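PDB 4G79: spindle assembly abnormal protein 6, which builds the central scaffold of the centriole that ensures its ninefold symmetry, and is required for centrosome biogenesis and duplication. Local coordinates for residues F120-K125 / G131-I136; E74-L79 / D90-V95; F65-T70 / N116-E121. All blocks are in the same frame, centred on the assembly; numbering follows the deposited sequence. Where two conformers were deposited one is given.

Interaction 1. Residues F120-K125 / G131-I136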
loop_
_atom_site.group_PDB
_atom_site.type_symbol
_atom_site.label_atom_id
_atom_site.label_comp_id
_atom_site.label_asym_id
_atom_site.label_seq_id
_atom_site.Cartn_x
_atom_site.Cartn_y
_atom_site.Cartn_z
ATOM N N PHE A 120 1.015 -11.487 -10.340
ATOM C CA PHE A 120 -0.398 -11.177 -10.291
ATOM C C PHE A 120 -0.519 -10.097 -9.204
ATOM O O PHE A 120 -0.137 -10.350 -8.055
ATOM C CB PHE A 120 -1.215 -12.452 -9.962
ATOM C CG PHE A 120 -2.692 -12.231 -9.708
ATOM C CD1 PHE A 120 -3.156 -11.908 -8.441
ATOM C CD2 PHE A 120 -3.620 -12.350 -10.742
ATOM C CE1 PHE A 120 -4.525 -11.712 -8.207
ATOM C CE2 PHE A 120 -4.983 -12.185 -10.501
ATOM C CZ PHE A 120 -5.423 -11.849 -9.243
ATOM N N GLU A 121 -1.042 -8.939 -9.548
ATOM C CA GLU A 121 -1.172 -7.835 -8.599
ATOM C C GLU A 121 -2.606 -7.412 -8.493
ATOM O O GLU A 121 -3.231 -7.151 -9.517
ATOM C CB GLU A 121 -0.321 -6.646 -9.059
ATOM C CG GLU A 121 1.150 -6.951 -9.318
ATOM C CD GLU A 121 2.025 -5.717 -9.453
ATOM O OE1 GLU A 121 1.642 -4.783 -10.195
ATOM O OE2 GLU A 121 3.108 -5.692 -8.828
ATOM N N LEU A 122 -3.140 -7.386 -7.269
ATOM C CA LEU A 122 -4.519 -6.977 -7.012
ATOM C C LEU A 122 -4.518 -5.593 -6.366
ATOM O O LEU A 122 -3.780 -5.387 -5.412
ATOM C CB LEU A 122 -5.226 -8.014 -6.104
ATOM C CG LEU A 122 -6.712 -7.736 -5.818
ATOM C CD1 LEU A 122 -7.518 -7.674 -7.117
ATOM C CD2 LEU A 122 -7.269 -8.821 -4.927
ATOM N N PHE A 123 -5.376 -4.670 -6.855
ATOM C CA PHE A 123 -5.459 -3.300 -6.341
ATOM C C PHE A 123 -6.839 -2.931 -6.022
ATOM O O PHE A 123 -7.756 -3.511 -6.575
ATOM C CB PHE A 123 -4.950 -2.271 -7.383
ATOM C CG PHE A 123 -3.518 -2.428 -7.825
ATOM C CD1 PHE A 123 -3.173 -3.348 -8.818
ATOM C CD2 PHE A 123 -2.518 -1.616 -7.299
ATOM C CE1 PHE A 123 -1.854 -3.466 -9.253
ATOM C CE2 PHE A 123 -1.192 -1.747 -7.723
ATOM C CZ PHE A 123 -0.875 -2.660 -8.709
ATOM N N SER A 124 -7.002 -1.932 -5.162
ATOM C CA SER A 124 -8.295 -1.306 -4.892
ATOM C C SER A 124 -8.014 0.209 -4.792
ATOM O O SER A 124 -7.635 0.703 -3.730
ATOM C CB SER A 124 -8.941 -1.898 -3.646
ATOM O OG SER A 124 -10.239 -1.356 -3.479
ATOM N N LYS A 125 -8.068 0.915 -5.939
ATOM C CA LYS A 125 -7.701 2.334 -6.032
ATOM C C LYS A 125 -8.493 3.202 -5.104
ATOM O O LYS A 125 -9.623 2.904 -4.739
ATOM C CB LYS A 125 -7.801 2.898 -7.478
ATOM C CG LYS A 125 -9.208 3.024 -8.048
ATOM C CD LYS A 125 -9.244 3.936 -9.291
ATOM C CE LYS A 125 -10.639 4.059 -9.866
ATOM N NZ LYS A 125 -11.574 4.798 -8.966
ATOM N N GLY A 131 -3.547 1.758 -4.239
ATOM C CA GLY A 131 -4.202 0.850 -3.307
ATOM C C GLY A 131 -3.892 -0.617 -3.558
ATOM O O GLY A 131 -4.795 -1.456 -3.494
ATOM N N LYS A 132 -2.610 -0.958 -3.762
ATOM C CA LYS A 132 -2.227 -2.375 -3.939
ATOM C C LYS A 132 -2.625 -3.208 -2.729
ATOM O O LYS A 132 -2.340 -2.818 -1.592
ATOM C CB LYS A 132 -0.721 -2.545 -4.191
ATOM C CG LYS A 132 -0.365 -3.964 -4.695
ATOM C CD LYS A 132 1.109 -4.287 -4.545
ATOM C CE LYS A 132 1.910 -4.140 -5.809
ATOM N NZ LYS A 132 3.320 -4.586 -5.618
ATOM N N ILE A 133 -3.312 -4.336 -2.958
ATOM C CA ILE A 133 -3.693 -5.227 -1.866
ATOM C C ILE A 133 -2.540 -6.209 -1.656
ATOM O O ILE A 133 -1.965 -6.281 -0.555
ATOM C CB ILE A 133 -5.050 -5.916 -2.160
ATOM C CG1 ILE A 133 -6.152 -4.831 -2.393
ATOM C CG2 ILE A 133 -5.433 -6.846 -0.982
ATOM C CD1 ILE A 133 -7.531 -5.391 -2.804
ATOM N N PHE A 134 -2.166 -6.934 -2.718
ATOM C CA PHE A 134 -1.034 -7.855 -2.638
ATOM C C PHE A 134 -0.600 -8.181 -4.038
ATOM O O PHE A 134 -1.278 -7.832 -4.993
ATOM C CB PHE A 134 -1.405 -9.154 -1.835
ATOM C CG PHE A 134 -2.301 -10.150 -2.547
ATOM C CD1 PHE A 134 -3.682 -9.995 -2.545
ATOM C CD2 PHE A 134 -1.761 -11.254 -3.206
ATOM C CE1 PHE A 134 -4.504 -10.893 -3.230
ATOM C CE2 PHE A 134 -2.583 -12.167 -3.880
ATOM C CZ PHE A 134 -3.950 -11.982 -3.889
ATOM N N SER A 135 0.538 -8.828 -4.153
ATOM C CA SER A 135 1.038 -9.367 -5.400
ATOM C C SER A 135 1.608 -10.740 -5.081
ATOM O O SER A 135 2.096 -10.966 -3.975
ATOM C CB SER A 135 2.065 -8.446 -6.064
ATOM O OG SER A 135 3.276 -8.361 -5.337
ATOM N N ILE A 136 1.526 -11.653 -6.029
ATOM C CA ILE A 136 2.055 -12.999 -5.861
ATOM C C ILE A 136 2.669 -13.432 -7.174
ATOM O O ILE A 136 2.121 -13.136 -8.228
ATOM C CB ILE A 136 0.925 -13.962 -5.357
ATOM C CG1 ILE A 136 1.483 -15.352 -4.958
ATOM C CG2 ILE A 136 -0.285 -14.043 -6.314
ATOM C CD1 ILE A 136 0.546 -16.245 -4.120
#
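Phe120 and Ile136 begin an antiparallel pairing with two bonds between their main chains, Phe120 N to Ile136 O and Ile136 N to Phe120 O, both 2.9 Å. The strands run at 163° to each other, and Glu121 pairs with Ser135 without hydrogen bonds. At Leu122 the register slips by one residue in a classic beta bulge: Leu122 N bonds to Phe134 O, while Leu122 O takes Ile133 N at 2.7 Å. Beyond it, Ser124 N reaches Gly131 O from well above the carbonyl plane. Gly131 itself has a positive phi (62°).

Leu122, Phe120, Phe134 and Ile136 share one face of the sheet. Leu122 CD2 touches Phe134 CE1 at 3.8 Å, and Leu122 CG meets Ile133 CD1 as the two side chains lie alongside each other. On the reverse face Lys132 CG sits over the Phe123 ring, a CH-pi contact 4.3 Å from the centroid. A bend at chi3 (-100°) then turns the lysine toward Glu121 in a long, weak salt bridge, Lys132 NZ to Glu121 OE2, 3.4 Å. The contact is thus two-sided: short backbone bonds join the strands, one face is apolar, and the other carries an aromatic ring and a loose ion pair.

Interaction 2. Residues E74-L79 / D90-V95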
loop_
_atom_site.group_PDB
_atom_site.type_symbol
_atom_site.label_atom_id
_atom_site.label_comp_id
_atom_site.label_asym_id
_atom_site.label_seq_id
_atom_site.Cartn_x
_atom_site.Cartn_y
_atom_site.Cartn_z
ATOM N N GLU A 74 2.560 -20.683 6.377
ATOM C CA GLU A 74 3.892 -20.090 6.567
ATOM C C GLU A 74 4.224 -19.066 5.462
ATOM O O GLU A 74 4.726 -17.978 5.773
ATOM C CB GLU A 74 4.973 -21.188 6.621
ATOM C CG GLU A 74 4.846 -22.091 7.842
ATOM C CD GLU A 74 3.769 -23.164 7.811
ATOM O OE1 GLU A 74 3.191 -23.423 6.725
ATOM O OE2 GLU A 74 3.509 -23.755 8.886
ATOM N N LYS A 75 3.923 -19.403 4.192
ATOM C CA LYS A 75 4.184 -18.536 3.040
ATOM C C LYS A 75 3.253 -17.336 3.089
ATOM O O LYS A 75 3.675 -16.217 2.786
ATOM C CB LYS A 75 4.049 -19.297 1.718
ATOM C CG LYS A 75 5.216 -20.234 1.440
ATOM C CD LYS A 75 5.059 -20.979 0.122
ATOM C CE LYS A 75 6.138 -22.029 -0.024
ATOM N NZ LYS A 75 6.134 -22.653 -1.376
ATOM N N TYR A 76 2.012 -17.554 3.543
ATOM C CA TYR A 76 1.051 -16.468 3.738
ATOM C C TYR A 76 1.556 -15.456 4.763
ATOM O O TYR A 76 1.299 -14.269 4.595
ATOM C CB TYR A 76 -0.327 -16.979 4.177
ATOM C CG TYR A 76 -1.278 -15.832 4.412
ATOM C CD1 TYR A 76 -1.780 -15.092 3.342
ATOM C CD2 TYR A 76 -1.563 -15.389 5.701
ATOM C CE1 TYR A 76 -2.561 -13.957 3.552
ATOM C CE2 TYR A 76 -2.335 -14.246 5.923
ATOM C CZ TYR A 76 -2.841 -13.539 4.838
ATOM O OH TYR A 76 -3.656 -12.455 5.044
ATOM N N GLN A 77 2.225 -15.906 5.851
ATOM C CA GLN A 77 2.743 -14.984 6.870
ATOM C C GLN A 77 3.758 -14.011 6.256
ATOM O O GLN A 77 3.740 -12.831 6.608
ATOM C CB GLN A 77 3.358 -15.718 8.080
ATOM C CG GLN A 77 2.385 -16.579 8.901
ATOM C CD GLN A 77 1.034 -15.956 9.183
ATOM O OE1 GLN A 77 0.904 -14.781 9.568
ATOM N NE2 GLN A 77 -0.011 -16.749 9.024
ATOM N N ILE A 78 4.609 -14.496 5.326
ATOM C CA ILE A 78 5.581 -13.670 4.597
ATOM C C ILE A 78 4.804 -12.654 3.726
ATOM O O ILE A 78 5.086 -11.450 3.773
ATOM C CB ILE A 78 6.565 -14.537 3.752
ATOM C CG1 ILE A 78 7.534 -15.322 4.676
ATOM C CG2 ILE A 78 7.351 -13.666 2.757
ATOM C CD1 ILE A 78 8.368 -16.434 3.984
ATOM N N LEU A 79 3.798 -13.148 2.981
ATOM C CA LEU A 79 2.947 -12.329 2.120
ATOM C C LEU A 79 2.251 -11.218 2.911
ATOM O O LEU A 79 2.220 -10.076 2.442
ATOM C CB LEU A 79 1.894 -13.194 1.399
ATOM C CG LEU A 79 1.068 -12.450 0.330
ATOM C CD1 LEU A 79 1.803 -12.399 -0.980
ATOM C CD2 LEU A 79 -0.324 -13.062 0.158
ATOM N N ASP A 90 -6.719 -18.075 7.394
ATOM C CA ASP A 90 -8.078 -18.633 7.328
ATOM C C ASP A 90 -9.071 -17.642 6.690
ATOM O O ASP A 90 -9.930 -18.016 5.895
ATOM C CB ASP A 90 -8.548 -18.992 8.753
ATOM C CG ASP A 90 -9.865 -19.739 8.809
ATOM O OD1 ASP A 90 -9.861 -20.961 8.560
ATOM O OD2 ASP A 90 -10.896 -19.103 9.124
ATOM N N ALA A 91 -8.979 -16.377 7.091
ATOM C CA ALA A 91 -9.895 -15.342 6.614
ATOM C C ALA A 91 -9.496 -14.830 5.222
ATOM O O ALA A 91 -10.358 -14.375 4.471
ATOM C CB ALA A 91 -9.918 -14.191 7.600
ATOM N N PHE A 92 -8.206 -14.911 4.880
ATOM C CA PHE A 92 -7.691 -14.350 3.628
ATOM C C PHE A 92 -8.471 -14.760 2.368
ATOM O O PHE A 92 -8.833 -13.827 1.645
ATOM C CB PHE A 92 -6.209 -14.655 3.441
ATOM C CG PHE A 92 -5.617 -14.165 2.142
ATOM C CD1 PHE A 92 -5.449 -12.798 1.907
ATOM C CD2 PHE A 92 -5.124 -15.063 1.205
ATOM C CE1 PHE A 92 -4.839 -12.344 0.740
ATOM C CE2 PHE A 92 -4.516 -14.608 0.035
ATOM C CZ PHE A 92 -4.395 -13.252 -0.200
ATOM N N PRO A 93 -8.774 -16.053 2.037
ATOM C CA PRO A 93 -9.503 -16.309 0.772
ATOM C C PRO A 93 -10.919 -15.712 0.779
ATOM O O PRO A 93 -11.359 -15.181 -0.220
ATOM C CB PRO A 93 -9.533 -17.843 0.676
ATOM C CG PRO A 93 -9.366 -18.321 2.105
ATOM C CD PRO A 93 -8.430 -17.329 2.718
ATOM N N LYS A 94 -11.590 -15.757 1.904
ATOM C CA LYS A 94 -12.940 -15.227 2.081
ATOM C C LYS A 94 -12.998 -13.722 1.787
ATOM O O LYS A 94 -13.872 -13.265 1.065
ATOM C CB LYS A 94 -13.419 -15.485 3.532
ATOM C CG LYS A 94 -13.268 -16.936 4.012
ATOM C CD LYS A 94 -13.652 -17.073 5.488
ATOM C CE LYS A 94 -13.620 -18.506 5.954
ATOM N NZ LYS A 94 -13.913 -18.611 7.409
ATOM N N VAL A 95 -12.092 -12.958 2.388
ATOM C CA VAL A 95 -12.050 -11.495 2.253
ATOM C C VAL A 95 -11.627 -11.126 0.826
ATOM O O VAL A 95 -12.202 -10.216 0.239
ATOM C CB VAL A 95 -11.135 -10.873 3.358
ATOM C CG1 VAL A 95 -11.103 -9.365 3.252
ATOM C CG2 VAL A 95 -11.637 -11.257 4.761
#
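Tyr76, on the helical segment 74-79, meets Phe92 through its ring atom CE1, which comes within 3.4 Å of Phe92 CG. Tyr76 CE1 stands 3.3 Å above the Phe92 ring plane, displaced toward the rim, and the two rings are inclined at 44° with centroids 4.8 Å apart, an oblique aromatic pair. With CG anti to the main-chain nitrogen (chi1 178°), Tyr76 extends from its helix across to Phe92. Tyr76 OH lies 3.6 Å from Phe92 CD1 and hydrogen-bonds to Val87 O, so the buried polar end is satisfied and the ring is tied to the connection between the helices. One turn further on, Leu79 CD2 lies 4.1 Å from Phe92 CZ, at the far end of that ring, the two side chains crossing at about a right angle. An alanine in place of Phe92 would probably open a gap beside Tyr76 CE1 and Leu79 CD2, leaving the tyrosine ring without its aromatic partner. Leu85 packs against all three side chains from the connecting segment. Helices 73-83 and 92-102 are thereby joined near the start of the second, and Phe92 continues inward to Leu53 and Phe55 of strand 51-58 and, edge-to-face, to Phe134 of strand 132-140.

Interaction 3. Residues F65-T70 / N116-E121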
loop_
_atom_site.group_PDB
_atom_site.type_symbol
_atom_site.label_atom_id
_atom_site.label_comp_id
_atom_site.label_asym_id
_atom_site.label_seq_id
_atom_site.Cartn_x
_atom_site.Cartn_y
_atom_site.Cartn_z
ATOM N N PHE A 65 -0.162 -19.434 -21.601
ATOM C CA PHE A 65 -0.553 -18.544 -20.521
ATOM C C PHE A 65 -1.294 -19.378 -19.482
ATOM O O PHE A 65 -2.514 -19.474 -19.501
ATOM C CB PHE A 65 -1.406 -17.382 -21.058
ATOM C CG PHE A 65 -1.577 -16.246 -20.087
ATOM C CD1 PHE A 65 -2.516 -16.321 -19.058
ATOM C CD2 PHE A 65 -0.764 -15.122 -20.159
ATOM C CE1 PHE A 65 -2.666 -15.275 -18.151
ATOM C CE2 PHE A 65 -0.909 -14.078 -19.242
ATOM C CZ PHE A 65 -1.871 -14.156 -18.259
ATOM N N LEU A 66 -0.539 -20.082 -18.655
ATOM C CA LEU A 66 -1.073 -20.976 -17.637
ATOM C C LEU A 66 -0.130 -20.892 -16.446
ATOM O O LEU A 66 1.022 -21.323 -16.547
ATOM C CB LEU A 66 -1.189 -22.415 -18.221
ATOM C CG LEU A 66 -1.979 -23.433 -17.411
ATOM C CD1 LEU A 66 -3.313 -22.864 -16.889
ATOM C CD2 LEU A 66 -2.176 -24.716 -18.202
ATOM N N PHE A 67 -0.571 -20.224 -15.368
ATOM C CA PHE A 67 0.308 -19.995 -14.223
ATOM C C PHE A 67 -0.364 -20.315 -12.917
ATOM O O PHE A 67 -1.570 -20.099 -12.782
ATOM C CB PHE A 67 0.786 -18.533 -14.195
ATOM C CG PHE A 67 1.434 -18.071 -15.481
ATOM C CD1 PHE A 67 2.791 -18.247 -15.693
ATOM C CD2 PHE A 67 0.685 -17.443 -16.472
ATOM C CE1 PHE A 67 3.381 -17.853 -16.898
ATOM C CE2 PHE A 67 1.280 -17.041 -17.673
ATOM C CZ PHE A 67 2.619 -17.265 -17.884
ATOM N N SER A 68 0.421 -20.795 -11.934
ATOM C CA SER A 68 -0.162 -21.068 -10.627
ATOM C C SER A 68 0.855 -20.929 -9.511
ATOM O O SER A 68 2.066 -20.927 -9.733
ATOM C CB SER A 68 -0.782 -22.465 -10.582
ATOM O OG SER A 68 0.185 -23.501 -10.567
ATOM N N GLU A 69 0.340 -20.828 -8.301
ATOM C CA GLU A 69 1.146 -20.831 -7.094
ATOM C C GLU A 69 0.280 -21.317 -5.961
ATOM O O GLU A 69 -0.943 -21.091 -5.939
ATOM C CB GLU A 69 1.773 -19.454 -6.771
ATOM C CG GLU A 69 2.637 -19.397 -5.504
ATOM C CD GLU A 69 3.832 -20.335 -5.466
ATOM O OE1 GLU A 69 4.973 -19.831 -5.368
ATOM O OE2 GLU A 69 3.635 -21.571 -5.533
ATOM N N THR A 70 0.919 -22.005 -5.034
ATOM C CA THR A 70 0.235 -22.530 -3.866
ATOM C C THR A 70 0.742 -21.728 -2.651
ATOM O O THR A 70 1.920 -21.376 -2.591
ATOM C CB THR A 70 0.421 -24.074 -3.832
ATOM O OG1 THR A 70 -0.581 -24.704 -3.040
ATOM C CG2 THR A 70 1.821 -24.520 -3.442
ATOM N N ASN A 116 7.879 -17.740 -18.143
ATOM C CA ASN A 116 8.222 -18.712 -17.095
ATOM C C ASN A 116 7.390 -18.437 -15.848
ATOM O O ASN A 116 7.147 -19.328 -15.028
ATOM C CB ASN A 116 9.712 -18.652 -16.760
ATOM C CG ASN A 116 10.622 -19.235 -17.817
ATOM O OD1 ASN A 116 10.365 -20.308 -18.377
ATOM N ND2 ASN A 116 11.732 -18.554 -18.079
ATOM N N PHE A 117 6.948 -17.177 -15.717
ATOM C CA PHE A 117 6.162 -16.703 -14.587
ATOM C C PHE A 117 5.495 -15.371 -14.908
ATOM O O PHE A 117 5.776 -14.738 -15.928
ATOM C CB PHE A 117 7.079 -16.536 -13.349
ATOM C CG PHE A 117 8.251 -15.601 -13.565
ATOM C CD1 PHE A 117 8.113 -14.228 -13.372
ATOM C CD2 PHE A 117 9.494 -16.095 -13.938
ATOM C CE1 PHE A 117 9.195 -13.364 -13.589
ATOM C CE2 PHE A 117 10.575 -15.232 -14.146
ATOM C CZ PHE A 117 10.422 -13.875 -13.959
ATOM N N CYS A 118 4.648 -14.929 -13.989
ATOM C CA CYS A 118 4.013 -13.643 -14.025
ATOM C C CYS A 118 3.794 -13.198 -12.602
ATOM O O CYS A 118 3.757 -14.024 -11.690
ATOM C CB CYS A 118 2.705 -13.692 -14.806
ATOM S SG CYS A 118 1.377 -14.580 -13.964
ATOM N N SER A 119 3.646 -11.895 -12.415
ATOM C CA SER A 119 3.299 -11.328 -11.129
ATOM C C SER A 119 1.849 -10.952 -11.227
ATOM O O SER A 119 1.467 -10.286 -12.178
ATOM C CB SER A 119 4.183 -10.129 -10.810
ATOM O OG SER A 119 3.758 -9.482 -9.622
ATOM N N PHE A 120 1.015 -11.487 -10.340
ATOM C CA PHE A 120 -0.398 -11.177 -10.291
ATOM C C PHE A 120 -0.519 -10.097 -9.204
ATOM O O PHE A 120 -0.137 -10.350 -8.055
ATOM C CB PHE A 120 -1.215 -12.452 -9.962
ATOM C CG PHE A 120 -2.692 -12.231 -9.708
ATOM C CD1 PHE A 120 -3.156 -11.908 -8.441
ATOM C CD2 PHE A 120 -3.620 -12.350 -10.742
ATOM C CE1 PHE A 120 -4.525 -11.712 -8.207
ATOM C CE2 PHE A 120 -4.983 -12.185 -10.501
ATOM C CZ PHE A 120 -5.423 -11.849 -9.243
ATOM N N GLU A 121 -1.042 -8.939 -9.548
ATOM C CA GLU A 121 -1.172 -7.835 -8.599
ATOM C C GLU A 121 -2.606 -7.412 -8.493
ATOM O O GLU A 121 -3.231 -7.151 -9.517
ATOM C CB GLU A 121 -0.321 -6.646 -9.059
ATOM C CG GLU A 121 1.150 -6.951 -9.318
ATOM C CD GLU A 121 2.025 -5.717 -9.453
ATOM O OE1 GLU A 121 1.642 -4.783 -10.195
ATOM O OE2 GLU A 121 3.108 -5.692 -8.828
#
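The Phe67 ring receives the Cys118 sulfur over one face. Cys118 SG lies 4.2 Å from the centroid of the Phe67 ring and 27° off the ring normal, a sulfur-aromatic contact displaced toward the root of the ring: the ring atom nearest to Cys118 SG is Phe67 CG, at 3.8 Å. At the edge, near the ring plane, stands Asn116 C, 4.2 Å from Phe67 CE1, and Phe65 CD2 also lies in that plane at the rim. The relation with Phe65 is reciprocal but differently turned, since Phe67 CE2 rests 3.7 Å above one face of the Phe65 ring.

The main chain of Phe117 approaches Phe67 obliquely, with Phe117 CA 3.8 Å from Phe67 CE1. Thus the ring touches the backbone at the beginning of strand 117-123 as well as the cysteine side chain. Phe67 places CG anti to its own carbonyl carbon (chi1 -54°), which turns the ring toward that strand. Cys118 instead holds SG between its backbone nitrogen and carbonyl carbon (chi1 71°), bringing the sulfur above the ring. CB of Phe117 and CB of Asn116 point away from segment 65-70; the Phe117 ring forms a cation-pi pair with Lys137, and Asn116 OD1 is bonded to a glycerol that probably came from the crystallisation liquor.

The meeting is made by packing between strands that are not neighbours in the sheet. Strand 66-71 is hydrogen-bonded to strands 51-58 and 132-140, and the latter separates it from strand 117-123. Leu111 of strand 106-111 and Leu138 of strand 132-140 add to the surroundings of Phe67, while Ile57 of strand 51-58 and Ile109 of strand 106-111 pack on Cys118. The contact therefore lies within the beta-sandwich of the N-terminal domain.

How the interactions relate
All three contacts belong to the globular N-terminal domain of SAS-6, the part that links coiled-coil dimers into the inner ring. Along the chain, interaction 2 is nested within the loop closed by interaction 3, and interaction 1 follows interaction 2. Interactions 1 and 3 have centres about 14 Å apart and share Phe120 and Glu121 on strand 117-123; Ile136 CD1 also packs on Glu69 CG between them. Interaction 2, with its centre about 14 Å from that of interaction 1 and about 17 Å from that of interaction 3, joins the helices packed against this sheet. Phe134 packs on Leu79 as well as Phe92, so the helices rest on the apolar face of the hairpin.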